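Local coordinates for protein citrate synthase (Metallosphaera sedula, PDB 6ABW) that probably catalyses the condensation of oxaloacetate with acetyl-CoA and water to citrate and CoA, the entry step of the tricarboxylic acid cycle, at residues 206-211 / 359-364; 302-307 / 324-329. All coordinates share one frame; numbering follows the deposited sequence.

Contact 1. Residues 206-211 / 359-364; sequences VTSSTL and IEYVED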
loop_
_atom_site.group_PDB
_atom_site.type_symbol
_atom_site.label_atom_id
_atom_site.label_comp_id
_atom_site.label_asym_id
_atom_site.label_seq_id
_atom_site.Cartn_x
_atom_site.Cartn_y
_atom_site.Cartn_z
ATOM N N VAL A 206 -9.302 0.219 -0.366
ATOM C CA VAL A 206 -9.043 -0.490 -1.606
ATOM C C VAL A 206 -8.346 -1.829 -1.355
ATOM O O VAL A 206 -8.679 -2.857 -1.924
ATOM C CB VAL A 206 -8.143 0.339 -2.546
ATOM C CG1 VAL A 206 -7.774 -0.472 -3.792
ATOM C CG2 VAL A 206 -8.923 1.534 -2.993
ATOM N N THR A 207 -7.379 -1.821 -0.476
ATOM C CA THR A 207 -6.640 -2.992 -0.144
ATOM C C THR A 207 -7.573 -3.999 0.551
ATOM O O THR A 207 -7.505 -5.215 0.283
ATOM C CB THR A 207 -5.410 -2.608 0.713
ATOM O OG1 THR A 207 -4.555 -1.758 -0.090
ATOM C CG2 THR A 207 -4.603 -3.789 1.071
ATOM N N SER A 208 -8.461 -3.518 1.431
ATOM C CA SER A 208 -9.347 -4.397 2.168
ATOM C C SER A 208 -10.348 -5.082 1.212
ATOM O O SER A 208 -10.837 -6.190 1.508
ATOM C CB SER A 208 -10.086 -3.652 3.284
ATOM O OG SER A 208 -11.139 -2.848 2.764
ATOM N N SER A 209 -10.627 -4.451 0.090
ATOM C CA SER A 209 -11.598 -5.003 -0.908
ATOM C C SER A 209 -11.182 -6.334 -1.533
ATOM O O SER A 209 -12.012 -7.057 -2.110
ATOM C CB SER A 209 -11.896 -3.984 -2.027
ATOM O OG SER A 209 -10.889 -3.884 -3.054
ATOM N N THR A 210 -9.911 -6.635 -1.503
ATOM C CA THR A 210 -9.422 -7.915 -1.982
ATOM C C THR A 210 -9.284 -8.930 -0.861
ATOM O O THR A 210 -8.785 -10.022 -1.094
ATOM C CB THR A 210 -8.041 -7.757 -2.657
ATOM O OG1 THR A 210 -7.059 -7.475 -1.651
ATOM C CG2 THR A 210 -8.027 -6.650 -3.690
ATOM N N LEU A 211 -9.547 -8.504 0.383
ATOM C CA LEU A 211 -9.421 -9.287 1.572
ATOM C C LEU A 211 -7.995 -9.482 1.969
ATOM O O LEU A 211 -7.650 -10.362 2.750
ATOM C CB LEU A 211 -10.265 -10.590 1.539
ATOM C CG LEU A 211 -11.739 -10.343 1.305
ATOM C CD1 LEU A 211 -12.491 -11.685 1.240
ATOM C CD2 LEU A 211 -12.410 -9.404 2.291
ATOM N N ILE A 359 -12.591 -2.546 8.907
ATOM C CA ILE A 359 -13.424 -3.583 9.541
ATOM C C ILE A 359 -14.874 -3.293 9.189
ATOM O O ILE A 359 -15.579 -4.171 8.748
ATOM C CB ILE A 359 -13.210 -3.706 11.023
ATOM C CG1 ILE A 359 -11.844 -4.255 11.314
ATOM C CG2 ILE A 359 -14.322 -4.582 11.687
ATOM C CD1 ILE A 359 -11.434 -4.202 12.722
ATOM N N GLU A 360 -15.290 -2.036 9.303
ATOM C CA GLU A 360 -16.663 -1.623 8.916
ATOM C C GLU A 360 -16.943 -1.935 7.492
ATOM O O GLU A 360 -18.018 -2.482 7.127
ATOM C CB GLU A 360 -16.850 -0.115 9.066
ATOM C CG GLU A 360 -17.687 0.374 10.180
ATOM C CD GLU A 360 -17.983 1.909 10.065
ATOM O OE1 GLU A 360 -18.911 2.323 10.794
ATOM O OE2 GLU A 360 -17.305 2.668 9.272
ATOM N N TYR A 361 -15.975 -1.605 6.632
ATOM C CA TYR A 361 -16.118 -1.834 5.228
ATOM C C TYR A 361 -16.224 -3.316 4.840
ATOM O O TYR A 361 -17.120 -3.684 4.057
ATOM C CB TYR A 361 -14.997 -1.118 4.456
ATOM C CG TYR A 361 -15.162 -1.203 2.978
ATOM C CD1 TYR A 361 -16.024 -0.349 2.300
ATOM C CD2 TYR A 361 -14.463 -2.153 2.267
ATOM C CE1 TYR A 361 -16.154 -0.438 0.907
ATOM C CE2 TYR A 361 -14.597 -2.279 0.901
ATOM C CZ TYR A 361 -15.438 -1.422 0.206
ATOM O OH TYR A 361 -15.534 -1.607 -1.184
ATOM N N VAL A 362 -15.332 -4.152 5.356
ATOM C CA VAL A 362 -15.300 -5.557 4.985
ATOM C C VAL A 362 -16.598 -6.210 5.543
ATOM O O VAL A 362 -17.224 -7.039 4.840
ATOM C CB VAL A 362 -14.055 -6.276 5.520
ATOM C CG1 VAL A 362 -14.165 -7.756 5.379
ATOM C CG2 VAL A 362 -12.751 -5.799 4.787
ATOM N N GLU A 363 -16.964 -5.867 6.777
ATOM C CA GLU A 363 -18.082 -6.601 7.439
ATOM C C GLU A 363 -19.419 -6.207 6.863
ATOM O O GLU A 363 -20.316 -7.004 6.858
ATOM C CB GLU A 363 -18.032 -6.452 8.939
ATOM C CG GLU A 363 -16.903 -7.212 9.563
ATOM C CD GLU A 363 -16.911 -7.166 11.089
ATOM O OE1 GLU A 363 -17.909 -6.556 11.651
ATOM O OE2 GLU A 363 -15.955 -7.684 11.783
ATOM N N ASP A 364 -19.567 -5.006 6.339
ATOM C CA ASP A 364 -20.891 -4.540 6.004
ATOM C C ASP A 364 -21.062 -4.445 4.528
ATOM O O ASP A 364 -22.030 -4.948 3.972
ATOM C CB ASP A 364 -21.168 -3.203 6.753
ATOM C CG ASP A 364 -22.558 -2.600 6.452
ATOM O OD1 ASP A 364 -23.534 -3.352 6.195
ATOM O OD2 ASP A 364 -22.678 -1.353 6.497
#

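Contact 2. Residues 302-307 / 324-329; sequences EIAQKL and TDFYSG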
loop_
_atom_site.group_PDB
_atom_site.type_symbol
_atom_site.label_atom_id
_atom_site.label_comp_id
_atom_site.label_asym_id
_atom_site.label_seq_id
_atom_site.Cartn_x
_atom_site.Cartn_y
_atom_site.Cartn_z
ATOM N N GLU A 302 5.368 29.858 22.536
ATOM C CA GLU A 302 5.188 31.330 22.534
ATOM C C GLU A 302 5.161 31.870 21.141
ATOM O O GLU A 302 4.371 32.730 20.840
ATOM C CB GLU A 302 6.296 32.015 23.352
ATOM C CG GLU A 302 6.152 31.653 24.833
ATOM C CD GLU A 302 7.094 32.416 25.781
ATOM O OE1 GLU A 302 7.883 33.273 25.274
ATOM O OE2 GLU A 302 7.046 32.138 27.033
ATOM N N ILE A 303 6.007 31.351 20.256
ATOM C CA ILE A 303 5.958 31.773 18.849
ATOM C C ILE A 303 4.623 31.357 18.212
ATOM O O ILE A 303 3.984 32.132 17.519
ATOM C CB ILE A 303 7.114 31.181 18.040
ATOM C CG1 ILE A 303 8.454 31.799 18.481
ATOM C CG2 ILE A 303 6.854 31.410 16.563
ATOM C CD1 ILE A 303 9.630 30.899 18.164
ATOM N N ALA A 304 4.200 30.107 18.458
ATOM C CA ALA A 304 2.912 29.637 17.884
ATOM C C ALA A 304 1.749 30.484 18.352
ATOM O O ALA A 304 0.891 30.864 17.543
ATOM C CB ALA A 304 2.639 28.209 18.332
ATOM N N GLN A 305 1.750 30.806 19.638
ATOM C CA GLN A 305 0.654 31.599 20.187
ATOM C C GLN A 305 0.586 33.023 19.526
ATOM O O GLN A 305 -0.497 33.523 19.187
ATOM C CB GLN A 305 0.690 31.626 21.731
ATOM C CG GLN A 305 -0.433 32.448 22.343
ATOM C CD GLN A 305 -0.950 31.909 23.698
ATOM O OE1 GLN A 305 -2.164 31.916 23.952
ATOM N NE2 GLN A 305 -0.041 31.405 24.525
ATOM N N LYS A 306 1.732 33.627 19.316
ATOM C CA LYS A 306 1.791 34.940 18.653
ATOM C C LYS A 306 1.354 34.841 17.193
ATOM O O LYS A 306 0.581 35.685 16.694
ATOM C CB LYS A 306 3.221 35.469 18.708
ATOM C CG LYS A 306 3.370 36.874 18.166
ATOM C CD LYS A 306 2.298 37.897 18.652
ATOM C CE LYS A 306 2.598 39.288 18.080
ATOM N NZ LYS A 306 1.785 40.328 18.781
ATOM N N LEU A 307 1.814 33.801 16.487
ATOM C CA LEU A 307 1.309 33.569 15.103
ATOM C C LEU A 307 -0.164 33.312 15.033
ATOM O O LEU A 307 -0.882 33.754 14.075
ATOM C CB LEU A 307 2.043 32.413 14.432
ATOM C CG LEU A 307 3.237 32.666 13.609
ATOM C CD1 LEU A 307 3.714 31.334 12.990
ATOM C CD2 LEU A 307 2.989 33.764 12.540
ATOM N N THR A 324 -5.983 21.374 13.135
ATOM C CA THR A 324 -5.401 20.394 14.054
ATOM C C THR A 324 -3.897 20.307 13.957
ATOM O O THR A 324 -3.253 19.834 14.922
ATOM C CB THR A 324 -6.024 19.006 13.817
ATOM O OG1 THR A 324 -5.621 18.136 14.869
ATOM C CG2 THR A 324 -5.644 18.467 12.482
ATOM N N ASP A 325 -3.314 20.761 12.839
ATOM C CA ASP A 325 -1.851 20.646 12.618
ATOM C C ASP A 325 -1.043 21.788 13.237
ATOM O O ASP A 325 0.179 21.741 13.254
ATOM C CB ASP A 325 -1.578 20.447 11.146
ATOM C CG ASP A 325 -2.391 19.222 10.524
ATOM O OD1 ASP A 325 -2.409 18.071 11.123
ATOM O OD2 ASP A 325 -3.060 19.448 9.451
ATOM N N PHE A 326 -1.715 22.844 13.700
ATOM C CA PHE A 326 -1.040 24.064 14.136
ATOM C C PHE A 326 -0.287 23.873 15.452
ATOM O O PHE A 326 0.839 24.315 15.582
ATOM C CB PHE A 326 -2.035 25.274 14.227
ATOM C CG PHE A 326 -1.323 26.613 14.328
ATOM C CD1 PHE A 326 -0.747 27.169 13.250
ATOM C CD2 PHE A 326 -1.135 27.215 15.570
ATOM C CE1 PHE A 326 -0.067 28.363 13.360
ATOM C CE2 PHE A 326 -0.483 28.412 15.685
ATOM C CZ PHE A 326 0.043 28.992 14.595
ATOM N N TYR A 327 -0.940 23.256 16.449
ATOM C CA TYR A 327 -0.368 23.030 17.763
ATOM C C TYR A 327 0.049 21.573 18.052
ATOM O O TYR A 327 0.647 21.325 19.082
ATOM C CB TYR A 327 -1.361 23.464 18.837
ATOM C CG TYR A 327 -1.411 24.946 19.061
ATOM C CD1 TYR A 327 -0.357 25.564 19.674
ATOM C CD2 TYR A 327 -2.507 25.696 18.724
ATOM C CE1 TYR A 327 -0.376 26.929 19.911
ATOM C CE2 TYR A 327 -2.550 27.087 18.946
ATOM C CZ TYR A 327 -1.478 27.687 19.527
ATOM O OH TYR A 327 -1.432 29.063 19.792
ATOM N N SER A 328 -0.171 20.634 17.131
ATOM C CA SER A 328 0.172 19.233 17.459
ATOM C C SER A 328 1.685 19.056 17.556
ATOM O O SER A 328 2.198 18.403 18.489
ATOM C CB SER A 328 -0.457 18.287 16.410
ATOM O OG SER A 328 0.028 18.566 15.091
ATOM N N GLY A 329 2.428 19.677 16.635
ATOM C CA GLY A 329 3.844 19.692 16.662
ATOM C C GLY A 329 4.427 20.253 17.945
ATOM O O GLY A 329 5.413 19.738 18.503
#

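Contact 1. Residues 206-211 / 359-364
Val-362 turns its two methyls to two residues, Ser-208 and Leu-211, where helix 199-208 runs out into a turn. CG2 rests against Ser-208, 3.7 Å from its CB, while CG1 reaches CD2 of Leu-211 at 3.9 Å, the two aliphatic side chains crossing at a slant. The valine can serve both because CG1 lies anti to its own backbone N (chi1 168°) and CG2 anti to its carbonyl carbon. One residue earlier in the same helix, Tyr-361 also comes up against Ser-208: OG of Ser-208 sits obliquely to the ring, 3.4 Å from CD2, and CB of Ser-209 approaches the ring edge at CE2. The serine hydroxyl bonds to Leu-205 O in its own helix, and it meets the tyrosine ring by packing. Leu-211, with positive phi, closes a Schellman motif that ends helix 199-208, and its N bonds to Ser-208 O within a type I turn. Ser-209 folds its OG back onto Val-206 O at 2.7 Å. The phenol OH of Tyr-361 bonds to Arg-367 O, just beyond helix 342-365, and His-366 NE2 bonds to Ser-209 O. On the dimer side, Leu-211 packs on Leu-229 of the second subunit.

Contact 2. Residues 302-307 / 324-329
The rings of Phe-326 and Tyr-327 carry this contact from neighbouring positions. CD2 of Phe-326 lies 3.6 Å above one face of the Tyr-327 ring, toward its rim, while CD2 of Tyr-327 lies in the plane of the Phe-326 ring, at its edge. That same ring presents further edge to helix 295-315: CE2 meets Ala-304 O at 3.4 Å and CZ meets CB of Leu-307 at 4.0 Å. With CG anti to its backbone N (chi1 -165°), Phe-326 extends between the two helices, whose segments run nearly antiparallel, at 167°, with axes 10.5 Å apart. Ala-304 CB touches CE1 of Tyr-327 obliquely at 3.6 Å, and the phenol oxygen passes over the backbone of Gln-305 to bond Glu-308 OE1 one turn on. Phe-268, which binds acetyl-CoA, and Phe-241 both meet Phe-326 edge-to-face. An alanine in place of Phe-326 would probably open a gap beside Ala-304 and Leu-307 and take from Phe-268 and Phe-241 an edge-to-face partner. Asp-325, a predicted active-site residue, directly precedes this aromatic pair, its OD1 bonded to Tyr-192 OH. The in-plane approach of Ala-304 O to ring carbons brings a partly negative oxygen to the weakly positive C-H rim, which is likely to be mildly favourable in this buried, largely apolar interface.

Contacts 1 and 2 lie on opposite sides of the chain's centre, their own centres 37 Å apart and their nearest atoms about 20 Å, so neither touches the other. Sequence ties them nonetheless: helix 325-335, which supplies the aromatic pair of contact 2, is followed directly by helix 342-365, whose last turns supply one side of contact 1, and the 302-307 and 324-329 segments both fall between the two halves of contact 1. Their surroundings differ. Contact 2 borders the acetyl-CoA pocket, with the Phe-326 side chain about 8 Å from the bound ligand, and holds the predicted active-site Asp-325. Contact 1 is structural packing away from the annotated sites, where the second subunit comes within reach.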